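Local coordinates for protein RNA-dependent RNA Polymerase (Bombyx mori cytoplasmic polyhedrosis virus, PDB 6TZ0) that catalyses RNA-templated RNA synthesis, making the viral plus strands during transcription and the complementary minus strands during genome replication, at residues E226-V229 with A230-F234. Sequence-based numbering, arbitrary orientation.
Sequences ESIV and AMNHF
Ile228 and Asn232, one helical turn apart, make the side-chain contact here: the two lie alongside each other, pointing the same way, with CG2 of Ile228 3.4 Å from ND2 of Asn232. Asn232 has CG beside its own backbone N (chi1 -67°), which swings the amide back over the preceding turn. Its ND2 sits 3.0 Å from Ile228 O, but at a poor angle for a bond; that carbonyl takes Asn232 N instead, at 2.9 Å. The amide is satisfied elsewhere, ND2 by Thr68 O and OD1 by Tyr170 OH and Thr70 N, which should fix its rotation. This is the close-packed part, on a regular run of alpha-helical i+4 to i hydrogen bonds that also joins Ala230 N to Glu226 O, Met231 N to Ser227 O and His233 N to Val229 O. Away from it the contact is loose: Met231 and His233 graze the previous turn with their first carbons and then lead off, and Glu226 turns its carboxylate to Tyr314 and Ser60. All of the touching residues are buried, so the loose side faces other protein and not solvent. Helix 224-237, in the N-terminal region, is buried between helix 206-218, whose Cys210 and Val213 touch Met231, helix 166-175 against Ile228, and helix 325-339, whose Met338 touches Val229 and Ala230.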
loop_
_atom_site.group_PDB
_atom_site.type_symbol
_atom_site.label_atom_id
_atom_site.label_comp_id
_atom_site.label_asym_id
_atom_site.label_seq_id
_atom_site.Cartn_x
_atom_site.Cartn_y
_atom_site.Cartn_z
ATOM N N GLU A 226 20.285 29.661 -17.123
ATOM C CA GLU A 226 19.380 29.097 -16.136
ATOM C C GLU A 226 19.959 27.850 -15.485
ATOM O O GLU A 226 19.663 27.572 -14.319
ATOM C CB GLU A 226 18.037 28.798 -16.788
ATOM C CG GLU A 226 17.242 30.039 -17.127
ATOM C CD GLU A 226 15.944 29.718 -17.818
ATOM O OE1 GLU A 226 15.766 28.557 -18.226
ATOM O OE2 GLU A 226 15.091 30.618 -17.935
ATOM N N SER A 227 20.812 27.111 -16.198
ATOM C CA SER A 227 21.517 26.001 -15.568
ATOM C C SER A 227 22.541 26.494 -14.562
ATOM O O SER A 227 22.769 25.829 -13.544
ATOM C CB SER A 227 22.202 25.137 -16.619
ATOM O OG SER A 227 23.286 25.811 -17.219
ATOM N N ILE A 228 23.159 27.650 -14.829
ATOM C CA ILE A 228 24.033 28.275 -13.837
ATOM C C ILE A 228 23.252 28.615 -12.577
ATOM O O ILE A 228 23.693 28.319 -11.460
ATOM C CB ILE A 228 24.705 29.528 -14.419
ATOM C CG1 ILE A 228 25.586 29.163 -15.591
ATOM C CG2 ILE A 228 25.542 30.227 -13.381
ATOM C CD1 ILE A 228 26.059 30.348 -16.304
ATOM N N VAL A 229 22.080 29.236 -12.747
ATOM C CA VAL A 229 21.236 29.614 -11.609
ATOM C C VAL A 229 20.800 28.381 -10.814
ATOM O O VAL A 229 20.843 28.371 -9.572
ATOM C CB VAL A 229 20.023 30.424 -12.106
ATOM C CG1 VAL A 229 19.085 30.765 -10.962
ATOM C CG2 VAL A 229 20.479 31.683 -12.804
ATOM N N ALA A 230 20.439 27.306 -11.523
ATOM C CA ALA A 230 20.023 26.063 -10.883
ATOM C C ALA A 230 21.152 25.432 -10.077
ATOM O O ALA A 230 20.960 25.074 -8.909
ATOM C CB ALA A 230 19.511 25.086 -11.939
ATOM N N MET A 231 22.345 25.307 -10.675
ATOM C CA MET A 231 23.469 24.677 -9.981
ATOM C C MET A 231 23.957 25.514 -8.802
ATOM O O MET A 231 24.361 24.956 -7.771
ATOM C CB MET A 231 24.610 24.411 -10.957
ATOM C CG MET A 231 24.321 23.323 -11.968
ATOM S SD MET A 231 23.948 21.748 -11.184
ATOM C CE MET A 231 25.512 21.351 -10.421
ATOM N N ASN A 232 23.911 26.846 -8.924
ATOM C CA ASN A 232 24.264 27.699 -7.794
ATOM C C ASN A 232 23.282 27.522 -6.645
ATOM O O ASN A 232 23.688 27.481 -5.477
ATOM C CB ASN A 232 24.300 29.169 -8.209
ATOM C CG ASN A 232 25.416 29.484 -9.166
ATOM O OD1 ASN A 232 26.486 28.892 -9.107
ATOM N ND2 ASN A 232 25.188 30.461 -10.028
ATOM N N HIS A 233 21.989 27.379 -6.959
ATOM C CA HIS A 233 21.004 27.161 -5.905
ATOM C C HIS A 233 21.162 25.788 -5.253
ATOM O O HIS A 233 20.977 25.654 -4.038
ATOM C CB HIS A 233 19.592 27.348 -6.459
ATOM C CG HIS A 233 18.512 27.165 -5.438
ATOM N ND1 HIS A 233 18.357 28.013 -4.362
ATOM C CD2 HIS A 233 17.513 26.257 -5.346
ATOM C CE1 HIS A 233 17.327 27.618 -3.637
ATOM N NE2 HIS A 233 16.794 26.558 -4.217
ATOM N N PHE A 234 21.515 24.761 -6.031
ATOM C CA PHE A 234 21.692 23.441 -5.426
ATOM C C PHE A 234 22.918 23.401 -4.519
ATOM O O PHE A 234 22.874 22.801 -3.438
ATOM C CB PHE A 234 21.795 22.337 -6.480
ATOM C CG PHE A 234 20.509 22.044 -7.202
ATOM C CD1 PHE A 234 19.385 21.645 -6.502
ATOM C CD2 PHE A 234 20.463 22.027 -8.582
ATOM C CE1 PHE A 234 18.209 21.345 -7.163
ATOM C CE2 PHE A 234 19.291 21.722 -9.250
ATOM C CZ PHE A 234 18.167 21.376 -8.538
#